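Glutamate racemase (Escherichia coli, PDB 2JFN) is an Asp/Glu/hydantoin racemase-family enzyme with an alpha/beta fold, modelled here with glutamic acid and UDP-N-acetylmuramoyl-L-alanine bound in separate pockets. Local coordinates at residues A[67-72]-A[97-102]; A[113-118]-A[145-150]; A[133-138]-A[161-166]; A[198-203]-A[220-225]. One frame throughout, in Å; residues are numbered along the deposited sequence.

Interaction 1: residues A[67-72]-A[97-102]; sequences FIVERV and TVSLPA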
# COMPACT_ATOMS: atom_id res chain seq x y z
N PHE A 67 -3.36 -2.16 -18.53
CA PHE A 67 -1.96 -2.53 -18.33
C PHE A 67 -1.76 -3.04 -16.91
O PHE A 67 -1.19 -4.11 -16.70
CB PHE A 67 -1.03 -1.33 -18.56
CG PHE A 67 0.35 -1.53 -18.01
CD1 PHE A 67 1.26 -2.37 -18.66
CD2 PHE A 67 0.71 -0.97 -16.79
CE1 PHE A 67 2.51 -2.64 -18.10
CE2 PHE A 67 1.96 -1.24 -16.22
CZ PHE A 67 2.86 -2.07 -16.88
N ILE A 68 -2.23 -2.26 -15.94
CA ILE A 68 -2.10 -2.61 -14.53
C ILE A 68 -2.57 -4.02 -14.19
O ILE A 68 -1.86 -4.78 -13.53
CB ILE A 68 -2.85 -1.59 -13.62
CG1 ILE A 68 -2.18 -0.22 -13.71
CG2 ILE A 68 -2.84 -2.08 -12.17
CD1 ILE A 68 -2.77 0.83 -12.78
N VAL A 69 -3.78 -4.38 -14.63
CA VAL A 69 -4.31 -5.71 -14.34
C VAL A 69 -3.38 -6.79 -14.88
O VAL A 69 -3.02 -7.71 -14.15
CB VAL A 69 -5.72 -5.90 -14.96
CG1 VAL A 69 -6.21 -7.32 -14.71
CG2 VAL A 69 -6.69 -4.89 -14.34
N GLU A 70 -3.00 -6.68 -16.15
CA GLU A 70 -2.12 -7.66 -16.78
C GLU A 70 -0.76 -7.74 -16.09
O GLU A 70 -0.21 -8.83 -15.89
CB GLU A 70 -1.90 -7.33 -18.26
CG GLU A 70 -3.13 -7.43 -19.17
CD GLU A 70 -3.78 -8.81 -19.15
OE1 GLU A 70 -3.04 -9.83 -19.15
OE2 GLU A 70 -5.02 -8.89 -19.15
N ARG A 71 -0.22 -6.58 -15.74
CA ARG A 71 1.08 -6.49 -15.10
C ARG A 71 1.09 -7.15 -13.72
O ARG A 71 1.98 -7.95 -13.43
CB ARG A 71 1.50 -5.03 -14.98
CG ARG A 71 2.86 -4.80 -14.35
CD ARG A 71 4.00 -5.40 -15.18
NE ARG A 71 5.30 -5.02 -14.62
CZ ARG A 71 6.46 -5.50 -15.04
NH1 ARG A 71 6.51 -6.38 -16.04
NH2 ARG A 71 7.58 -5.10 -14.46
N VAL A 72 0.12 -6.82 -12.88
CA VAL A 72 0.07 -7.40 -11.54
C VAL A 72 -0.15 -8.92 -11.60
O VAL A 72 0.43 -9.66 -10.81
CB VAL A 72 -1.01 -6.73 -10.68
CG1 VAL A 72 -1.03 -7.35 -9.29
CG2 VAL A 72 -0.71 -5.23 -10.57
N THR A 97 -8.25 -2.56 -6.41
CA THR A 97 -9.55 -2.56 -7.07
C THR A 97 -9.57 -3.29 -8.41
O THR A 97 -10.12 -4.40 -8.52
CB THR A 97 -10.06 -1.13 -7.27
OG1 THR A 97 -9.20 -0.44 -8.20
CG2 THR A 97 -10.05 -0.39 -5.95
N VAL A 98 -8.95 -2.69 -9.41
CA VAL A 98 -8.93 -3.25 -10.75
C VAL A 98 -8.32 -4.64 -10.93
O VAL A 98 -8.67 -5.35 -11.88
CB VAL A 98 -8.21 -2.29 -11.72
CG1 VAL A 98 -8.88 -0.92 -11.69
CG2 VAL A 98 -6.74 -2.18 -11.33
N SER A 99 -7.41 -5.04 -10.04
CA SER A 99 -6.73 -6.33 -10.17
C SER A 99 -7.28 -7.53 -9.41
O SER A 99 -6.99 -8.67 -9.78
CB SER A 99 -5.25 -6.16 -9.77
OG SER A 99 -4.59 -5.22 -10.60
N LEU A 100 -8.05 -7.30 -8.36
CA LEU A 100 -8.57 -8.40 -7.55
C LEU A 100 -9.37 -9.49 -8.28
O LEU A 100 -9.10 -10.68 -8.11
CB LEU A 100 -9.39 -7.83 -6.38
CG LEU A 100 -8.60 -6.98 -5.38
CD1 LEU A 100 -9.51 -6.60 -4.21
CD2 LEU A 100 -7.39 -7.76 -4.87
N PRO A 101 -10.36 -9.11 -9.10
CA PRO A 101 -11.12 -10.15 -9.81
C PRO A 101 -10.22 -11.08 -10.63
O PRO A 101 -10.34 -12.30 -10.55
CB PRO A 101 -12.07 -9.34 -10.69
CG PRO A 101 -12.35 -8.14 -9.82
CD PRO A 101 -10.97 -7.79 -9.31
N ALA A 102 -9.33 -10.49 -11.41
CA ALA A 102 -8.42 -11.24 -12.27
C ALA A 102 -7.47 -12.14 -11.47
O ALA A 102 -7.20 -13.28 -11.87
CB ALA A 102 -7.61 -10.29 -13.15
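Val69 of helix 65-82 pushes its two methyls against helix 93-106, one toward Val98 and one toward Ala102, in a helix-helix contact of the alpha/beta racemase fold. The short axes run 8.7 Å apart at a signed crossing angle of -51°, with Val69 and Ser99 as the closest pair of CA atoms. Val69 CG1, anti to its own backbone N (chi1 177°), meets Ala102 CB at 3.6 Å. Its other methyl, CG2, sits beside the backbone N and comes up to the carbonyl of Val98, with CB of Val98 a little farther off. Ile68 lies almost at a right angle to Val98, and the branch that touches is CG2, 4.0 Å from Val98 CG2. Between these groups the small Ser99 lets the backbones close in: its OG faces the CA of Val69 and lies 3.9 Å from Val72 CG2. No hydrogen bond links the two segments; Ser99 OG instead makes a weak one back to Ala95 O in its own helix. Ile68 and Val72 also rest on Ala95, continuing the apolar face. The tightest approach is Val69 CG2 to Val98 O, at 3.2 Å.

Interaction 2: residues A[113-118]-A[145-150]; sequences GVVPAI and HELIAR. With UMA (uridine-5'-diphosphate-N-acetylmuramoyl-L-alanine), chain C.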
# COMPACT_ATOMS: atom_id res chain seq x y z
N GLY A 113 -6.93 -7.35 -0.77
CA GLY A 113 -6.86 -6.08 -1.46
C GLY A 113 -6.90 -4.94 -0.47
O GLY A 113 -7.05 -5.16 0.73
N VAL A 114 -6.76 -3.72 -0.98
CA VAL A 114 -6.78 -2.53 -0.13
C VAL A 114 -7.63 -1.41 -0.72
O VAL A 114 -7.55 -1.10 -1.91
CB VAL A 114 -5.38 -1.95 0.08
CG1 VAL A 114 -4.46 -2.99 0.70
CG2 VAL A 114 -4.84 -1.46 -1.25
N VAL A 115 -8.46 -0.82 0.13
CA VAL A 115 -9.30 0.30 -0.28
C VAL A 115 -9.13 1.33 0.83
O VAL A 115 -8.90 0.96 1.99
CB VAL A 115 -10.79 -0.10 -0.40
CG1 VAL A 115 -10.98 -1.04 -1.58
CG2 VAL A 115 -11.26 -0.77 0.88
N PRO A 116 -9.21 2.62 0.50
CA PRO A 116 -9.06 3.67 1.52
C PRO A 116 -9.99 3.40 2.71
O PRO A 116 -11.16 3.06 2.52
CB PRO A 116 -9.43 4.94 0.76
CG PRO A 116 -8.92 4.63 -0.64
CD PRO A 116 -9.39 3.20 -0.84
N ALA A 117 -9.46 3.57 3.92
CA ALA A 117 -10.21 3.33 5.16
C ALA A 117 -11.27 4.38 5.47
O ALA A 117 -11.36 4.89 6.59
CB ALA A 117 -9.24 3.21 6.33
N ILE A 118 -12.10 4.69 4.48
CA ILE A 118 -13.15 5.68 4.65
C ILE A 118 -14.19 5.25 5.67
O ILE A 118 -14.63 6.05 6.49
CB ILE A 118 -13.85 5.97 3.31
CG1 ILE A 118 -12.86 6.66 2.37
CG2 ILE A 118 -15.09 6.84 3.54
CD1 ILE A 118 -13.37 6.86 0.97
N HIS A 145 -14.99 7.37 -5.58
CA HIS A 145 -16.19 8.19 -5.46
C HIS A 145 -17.37 7.41 -4.88
O HIS A 145 -18.17 7.95 -4.11
CB HIS A 145 -16.59 8.76 -6.83
CG HIS A 145 -15.48 9.50 -7.52
ND1 HIS A 145 -14.76 10.51 -6.92
CD2 HIS A 145 -14.99 9.38 -8.78
CE1 HIS A 145 -13.87 10.98 -7.77
NE2 HIS A 145 -13.99 10.31 -8.91
N GLU A 146 -17.47 6.15 -5.27
CA GLU A 146 -18.54 5.28 -4.80
C GLU A 146 -18.41 4.97 -3.32
O GLU A 146 -19.36 5.14 -2.55
CB GLU A 146 -18.55 3.99 -5.61
CG GLU A 146 -18.77 4.20 -7.10
CD GLU A 146 -18.51 2.95 -7.92
OE1 GLU A 146 -18.59 3.03 -9.16
OE2 GLU A 146 -18.21 1.89 -7.33
N LEU A 147 -17.23 4.51 -2.91
CA LEU A 147 -16.98 4.18 -1.51
C LEU A 147 -17.28 5.38 -0.62
O LEU A 147 -17.79 5.23 0.49
CB LEU A 147 -15.52 3.75 -1.33
CG LEU A 147 -15.10 3.25 0.05
CD1 LEU A 147 -15.89 2.00 0.42
CD2 LEU A 147 -13.61 2.94 0.05
N ILE A 148 -16.96 6.57 -1.12
CA ILE A 148 -17.19 7.81 -0.38
C ILE A 148 -18.66 8.03 -0.08
O ILE A 148 -19.02 8.64 0.93
CB ILE A 148 -16.64 9.02 -1.17
CG1 ILE A 148 -15.12 8.93 -1.26
CG2 ILE A 148 -17.07 10.32 -0.50
CD1 ILE A 148 -14.48 10.06 -2.04
N ALA A 149 -19.53 7.54 -0.96
CA ALA A 149 -20.96 7.70 -0.78
C ALA A 149 -21.57 6.53 -0.00
O ALA A 149 -22.57 6.70 0.70
CB ALA A 149 -21.64 7.83 -2.14
N ARG A 150 -20.95 5.36 -0.11
CA ARG A 150 -21.44 4.17 0.57
C ARG A 150 -21.27 4.15 2.09
O ARG A 150 -22.21 3.82 2.81
CB ARG A 150 -20.80 2.92 -0.04
CG ARG A 150 -21.33 1.61 0.54
CD ARG A 150 -20.77 0.38 -0.18
NE ARG A 150 -21.22 0.26 -1.56
CZ ARG A 150 -20.69 0.90 -2.60
NH1 ARG A 150 -19.67 1.73 -2.42
NH2 ARG A 150 -21.19 0.72 -3.81
N1 UMA C . -9.35 -3.08 4.68
C2 UMA C . -8.90 -3.36 3.29
N3 UMA C . -8.81 -4.70 2.96
C4 UMA C . -9.11 -5.78 3.80
C5 UMA C . -9.56 -5.42 5.21
C6 UMA C . -9.65 -4.13 5.57
O2 UMA C . -8.62 -2.48 2.48
O4 UMA C . -8.98 -6.92 3.38
C1B UMA C . -9.45 -1.63 5.07
C2B UMA C . -10.78 -1.04 4.61
O2' UMA C . -10.67 0.34 4.07
C3B UMA C . -11.72 -1.10 5.77
C4B UMA C . -10.73 -0.87 6.88
O4B UMA C . -9.48 -1.41 6.46
O3B UMA C . -12.65 -0.01 5.50
C5B UMA C . -11.06 -1.52 8.16
O5B UMA C . -11.43 -2.84 7.94
PA UMA C . -12.03 -3.79 9.06
O1A UMA C . -11.82 -5.15 8.54
O2A UMA C . -11.41 -3.49 10.31
O3A UMA C . -13.61 -3.43 9.01
PB UMA C . -14.51 -2.56 8.01
O1B UMA C . -14.12 -1.17 7.99
O2B UMA C . -15.91 -2.89 8.29
O1' UMA C . -14.16 -3.32 6.60
C1' UMA C . -15.02 -4.19 5.86
C2' UMA C . -14.27 -5.35 5.26
N2' UMA C . -13.63 -6.19 6.29
C7' UMA C . -14.04 -7.45 6.54
O7' UMA C . -14.84 -8.02 5.80
C8' UMA C . -13.48 -8.18 7.74
C3' UMA C . -13.23 -4.78 4.28
O3' UMA C . -12.52 -5.86 3.59
C4' UMA C . -13.89 -3.86 3.22
O4' UMA C . -12.92 -3.32 2.35
C5' UMA C . -14.67 -2.74 3.92
O5' UMA C . -15.64 -3.36 4.85
C6' UMA C . -15.47 -1.88 2.97
O6' UMA C . -16.33 -2.68 2.18
C18 UMA C . -13.07 -7.01 2.89
C19 UMA C . -13.17 -6.82 1.42
O18 UMA C . -14.05 -7.37 0.77
C20 UMA C . -12.34 -8.27 3.38
N4 UMA C . -12.24 -6.02 0.88
C21 UMA C . -12.03 -5.79 -0.55
C22 UMA C . -11.90 -7.08 -1.42
O19 UMA C . -11.42 -8.09 -0.86
O20 UMA C . -12.30 -7.06 -2.61
C23 UMA C . -10.77 -4.92 -0.75
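Val115 O accepts a hydrogen bond from O2' of UMA at 2.8 Å, and it also has a weak one from Ser227 OG. The same residue gives its N-H to UMA O2 at 2.9 Å, while UMA N3 donates to Gly113 O at 2.9 Å. Backbone atoms of the loop after strand 111-112 thus read the donor and acceptor of the uracil ring and hold the ribose hydroxyl. Val115 CG2 touches O2' and O4' of the ligand, while its CB lies 4.2 Å from Leu147 CD2 of helix 142-150. Leu147 reaches in with CG anti to its backbone N (chi1 -175°), and its CD2 is the branch that makes the contacts, lying 3.5 Å from Pro116 O and 4.0 Å from Ile118 CD1. Ile118 and Leu147 slide past each other in opposite directions; the tip of Ile118, CD1, goes on to Ile148 CG1 at 3.5 Å. Ala117, centre of an inverse gamma turn, is the N-cap of helix 118-124. The segments share no hydrogen bond: the helix offers hydrocarbon side-chain atoms to the loop, one of them against the Pro116 carbonyl, while Gly113 O, Val115 N and Val115 O are engaged by the ligand.

Interaction 3: residues A[133-138]-A[161-166]; sequences LATRGT and GSAEMV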
# COMPACT_ATOMS: atom_id res chain seq x y z
N LEU A 133 -6.37 11.45 1.61
CA LEU A 133 -5.11 11.72 0.93
C LEU A 133 -4.81 10.48 0.11
O LEU A 133 -4.70 9.38 0.66
CB LEU A 133 -3.96 11.93 1.92
CG LEU A 133 -3.82 13.28 2.62
CD1 LEU A 133 -2.58 13.24 3.49
CD2 LEU A 133 -3.70 14.40 1.58
N ALA A 134 -4.69 10.65 -1.19
CA ALA A 134 -4.40 9.53 -2.07
C ALA A 134 -3.54 10.04 -3.21
O ALA A 134 -3.26 11.23 -3.29
CB ALA A 134 -5.70 8.94 -2.62
N THR A 135 -3.12 9.15 -4.09
CA THR A 135 -2.32 9.60 -5.21
C THR A 135 -3.27 10.18 -6.25
O THR A 135 -4.48 9.95 -6.19
CB THR A 135 -1.47 8.46 -5.81
OG1 THR A 135 -0.56 9.02 -6.77
CG2 THR A 135 -2.36 7.41 -6.46
N ARG A 136 -2.73 10.95 -7.18
CA ARG A 136 -3.53 11.61 -8.20
C ARG A 136 -4.52 10.69 -8.92
O ARG A 136 -5.67 11.06 -9.11
CB ARG A 136 -2.62 12.29 -9.22
CG ARG A 136 -3.37 13.17 -10.20
CD ARG A 136 -4.22 14.19 -9.45
NE ARG A 136 -5.22 14.81 -10.32
CZ ARG A 136 -6.13 15.68 -9.92
NH1 ARG A 136 -6.18 16.04 -8.64
NH2 ARG A 136 -7.00 16.18 -10.78
N GLY A 137 -4.06 9.50 -9.30
CA GLY A 137 -4.93 8.57 -10.00
C GLY A 137 -6.05 7.95 -9.18
O GLY A 137 -7.11 7.62 -9.72
N THR A 138 -5.83 7.79 -7.88
CA THR A 138 -6.82 7.18 -6.99
C THR A 138 -8.03 8.07 -6.72
O THR A 138 -9.13 7.56 -6.47
CB THR A 138 -6.18 6.79 -5.65
OG1 THR A 138 -5.10 5.88 -5.88
CG2 THR A 138 -7.21 6.13 -4.73
N GLY A 161 -5.53 14.49 -3.95
CA GLY A 161 -4.67 13.53 -4.62
C GLY A 161 -3.30 14.12 -4.89
O GLY A 161 -3.20 15.22 -5.43
N SER A 162 -2.25 13.40 -4.51
CA SER A 162 -0.90 13.91 -4.72
C SER A 162 0.12 12.87 -5.14
O SER A 162 0.52 12.02 -4.34
CB SER A 162 -0.39 14.60 -3.45
OG SER A 162 0.97 14.98 -3.59
N ALA A 163 0.55 12.94 -6.39
CA ALA A 163 1.56 12.02 -6.90
C ALA A 163 2.90 12.42 -6.28
O ALA A 163 3.78 11.59 -6.08
CB ALA A 163 1.62 12.10 -8.41
N GLU A 164 3.05 13.71 -5.97
CA GLU A 164 4.28 14.20 -5.38
C GLU A 164 4.54 13.60 -4.00
O GLU A 164 5.68 13.32 -3.63
CB GLU A 164 4.24 15.73 -5.27
CG GLU A 164 5.56 16.33 -4.82
CD GLU A 164 5.53 17.85 -4.78
OE1 GLU A 164 4.58 18.45 -5.33
OE2 GLU A 164 6.47 18.44 -4.20
N MET A 165 3.47 13.40 -3.24
CA MET A 165 3.64 12.82 -1.91
C MET A 165 4.16 11.39 -2.03
O MET A 165 4.94 10.93 -1.19
CB MET A 165 2.31 12.85 -1.15
CG MET A 165 2.48 12.66 0.35
SD MET A 165 0.93 12.81 1.25
CE MET A 165 0.69 14.57 1.24
N VAL A 166 3.74 10.69 -3.08
CA VAL A 166 4.20 9.33 -3.29
C VAL A 166 5.72 9.38 -3.47
O VAL A 166 6.44 8.56 -2.91
CB VAL A 166 3.56 8.70 -4.54
CG1 VAL A 166 4.12 7.30 -4.76
CG2 VAL A 166 2.05 8.66 -4.38
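Ala134 O and Ser162 N form the hydrogen bond between these segments, 2.7 Å long, with the donor in the carbonyl plane and an N-H...O angle of 156°. The same oxygen lies 3.0 Å from Gly161 CA in a CA-H...O contact, so one oxygen meets the CA-H of Gly161 and the following N-H together. This is the last rung of a parallel pairing, Ala134 beside Gly161. The backbones stay close beyond it, Arg136 CA lying 4.2 Å from Gly161 CA.

A second polar element belongs to the start of helix 163-174. Ser162 is its N-cap, and its OG accepts from Met165 N at 3.0 Å, closing the first turn just where the chain comes off the strand.

The side chains meet by van der Waals contact. Thr135 has OG1 anti to its backbone N (chi1 -171°), which brings that hydroxyl to 3.6 Å from Val166 CG2 and next to Ala163 CA. Thr135 CB touches the same methyl, the two side chains crossing obliquely. On Leu133, CD1 meets the end of Met165 at about a right angle, 4.2 Å from SD and equally near CE; the methionine chain bends at its last torsion. The Arg136 guanidinium only turns its edge toward Gly161 O, without a hydrogen bond across the contact.

Val166 touches the bound glutamic acid, placing the start of helix 163-174 beside that pocket. Around this corner, strand 199-202 flanks Leu133 on the sheet, helix 180-186 packs on Met165 through Leu183 and Ile186, and helix 93-106 meets Thr135 through Thr94.

Interaction 4: residues A[198-203]-A[220-225]; sequences DTVVLG and EGTRLV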
# COMPACT_ATOMS: atom_id res chain seq x y z
N ASP A 198 -10.75 16.56 10.83
CA ASP A 198 -10.16 16.16 12.10
C ASP A 198 -9.69 14.71 11.97
O ASP A 198 -9.01 14.17 12.84
CB ASP A 198 -11.16 16.35 13.26
CG ASP A 198 -12.28 15.31 13.26
OD1 ASP A 198 -12.55 14.68 12.22
OD2 ASP A 198 -12.91 15.15 14.34
N THR A 199 -10.04 14.10 10.84
CA THR A 199 -9.67 12.71 10.55
C THR A 199 -9.17 12.63 9.10
O THR A 199 -9.88 13.03 8.18
CB THR A 199 -10.88 11.78 10.74
OG1 THR A 199 -11.45 12.01 12.03
CG2 THR A 199 -10.46 10.32 10.64
N VAL A 200 -7.96 12.11 8.89
CA VAL A 200 -7.41 12.01 7.55
C VAL A 200 -7.11 10.56 7.18
O VAL A 200 -6.34 9.89 7.86
CB VAL A 200 -6.11 12.83 7.40
CG1 VAL A 200 -5.51 12.62 6.00
CG2 VAL A 200 -6.39 14.32 7.62
N VAL A 201 -7.72 10.09 6.10
CA VAL A 201 -7.53 8.73 5.62
C VAL A 201 -6.33 8.68 4.68
O VAL A 201 -6.25 9.45 3.72
CB VAL A 201 -8.76 8.23 4.82
CG1 VAL A 201 -8.49 6.85 4.23
CG2 VAL A 201 -9.98 8.19 5.73
N LEU A 202 -5.39 7.80 4.96
CA LEU A 202 -4.24 7.65 4.07
C LEU A 202 -4.66 6.57 3.09
O LEU A 202 -4.61 5.38 3.40
CB LEU A 202 -3.01 7.24 4.87
CG LEU A 202 -2.67 8.24 5.98
CD1 LEU A 202 -1.38 7.84 6.70
CD2 LEU A 202 -2.54 9.63 5.38
N GLY A 203 -5.12 7.02 1.92
CA GLY A 203 -5.60 6.11 0.89
C GLY A 203 -4.54 5.72 -0.13
O GLY A 203 -4.85 5.42 -1.28
N GLU A 220 -2.96 20.56 14.51
CA GLU A 220 -2.99 19.80 15.75
C GLU A 220 -4.31 19.04 15.87
O GLU A 220 -5.35 19.52 15.43
CB GLU A 220 -2.86 20.76 16.94
CG GLU A 220 -1.98 21.97 16.69
CD GLU A 220 -2.24 23.09 17.69
OE1 GLU A 220 -1.98 22.88 18.90
OE2 GLU A 220 -2.71 24.18 17.28
N GLY A 221 -4.25 17.85 16.47
CA GLY A 221 -5.45 17.07 16.66
C GLY A 221 -5.95 16.23 15.50
O GLY A 221 -6.95 15.53 15.63
N THR A 222 -5.27 16.30 14.35
CA THR A 222 -5.69 15.51 13.20
C THR A 222 -5.34 14.05 13.43
O THR A 222 -4.20 13.72 13.77
CB THR A 222 -5.00 15.98 11.89
OG1 THR A 222 -5.20 17.39 11.70
CG2 THR A 222 -5.57 15.22 10.71
N ARG A 223 -6.31 13.17 13.25
CA ARG A 223 -6.09 11.74 13.44
C ARG A 223 -5.90 11.04 12.10
O ARG A 223 -6.73 11.16 11.21
CB ARG A 223 -7.28 11.13 14.17
CG ARG A 223 -7.15 9.64 14.44
CD ARG A 223 -8.28 9.19 15.33
NE ARG A 223 -8.22 7.77 15.68
CZ ARG A 223 -9.01 7.21 16.57
NH1 ARG A 223 -9.92 7.94 17.20
NH2 ARG A 223 -8.92 5.91 16.83
N LEU A 224 -4.79 10.32 11.96
CA LEU A 224 -4.50 9.60 10.72
C LEU A 224 -5.09 8.19 10.79
O LEU A 224 -4.96 7.50 11.81
CB LEU A 224 -2.99 9.50 10.49
CG LEU A 224 -2.22 10.83 10.42
CD1 LEU A 224 -0.75 10.55 10.18
CD2 LEU A 224 -2.79 11.70 9.32
N VAL A 225 -5.72 7.78 9.71
CA VAL A 225 -6.32 6.46 9.63
C VAL A 225 -5.87 5.73 8.36
O VAL A 225 -5.90 6.30 7.27
CB VAL A 225 -7.86 6.55 9.60
CG1 VAL A 225 -8.47 5.16 9.51
CG2 VAL A 225 -8.37 7.28 10.85
O HOH W 1 -9.33 14.21 15.79
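Thr199 to Leu202 and Arg223 to Val225 pair as parallel strands, whose axes approach to 4.7 Å with 28° between their directions. Four backbone bonds alternate across them: Arg223 N to Asp198 O, Val200 N to Arg223 O at 2.8 Å, Val225 N to Val200 O, and Leu202 N to Val225 O at 2.8 Å. The first differs from the rest, since its donor stands 37° above the carbonyl plane of Asp198, just before the strand. That oxygen also accepts a hydrogen bond from a water, which donates a second one to Gly221 O at 2.7 Å and so links the chain just before each strand. The pairing closes a right-handed beta-alpha-beta crossover, strand 199-202 to helix 211-217 to strand 223-225, at one edge of a four-stranded parallel sheet. On the face carrying Thr199 and Val225, their CG2 methyls meet at 3.7 Å, under helix 118-124. The opposite face has Val200 and Leu224. Here Thr222, from the loop before strand 223-225, presses its CG2 to 3.3 Å from Val200 CG2, tighter than usual for two methyls, and Val200 CB rests on Leu224 CD2 at 4.0 Å. Leu224 packs on Leu215 of the crossover helix. At the strand start, Thr199 OG1 donates to Asp198 OD1 from above the carboxylate plane, and the carboxylate is also bonded to Thr125 OG1 and to the N-H groups of Ala126 and Asn127.

How the interactions relate
Interaction 1 comes first along the chain and interaction 4 last, their centres 29 Å apart on opposite sides of the chain's centre; helices 65-82 and 93-106 of interaction 1 alternate with strands of the seven-stranded mixed sheet. Interactions 3 and 4 share the parallel sheet 156-161, 129-134, 199-202, 223-225, joined where Leu133 N and O pair with Val201 O and Gly203 N. Interactions 2 and 3 alternate their segments. Loop 113-118 of interaction 2 passes between the two sheet regions: Gly113 CA touches Leu100 CD2 of interaction 1, and Ala117 packs on Val201 and Val225 of interaction 4. That loop holds UMA, while Val166 of interaction 3 touches glutamic acid.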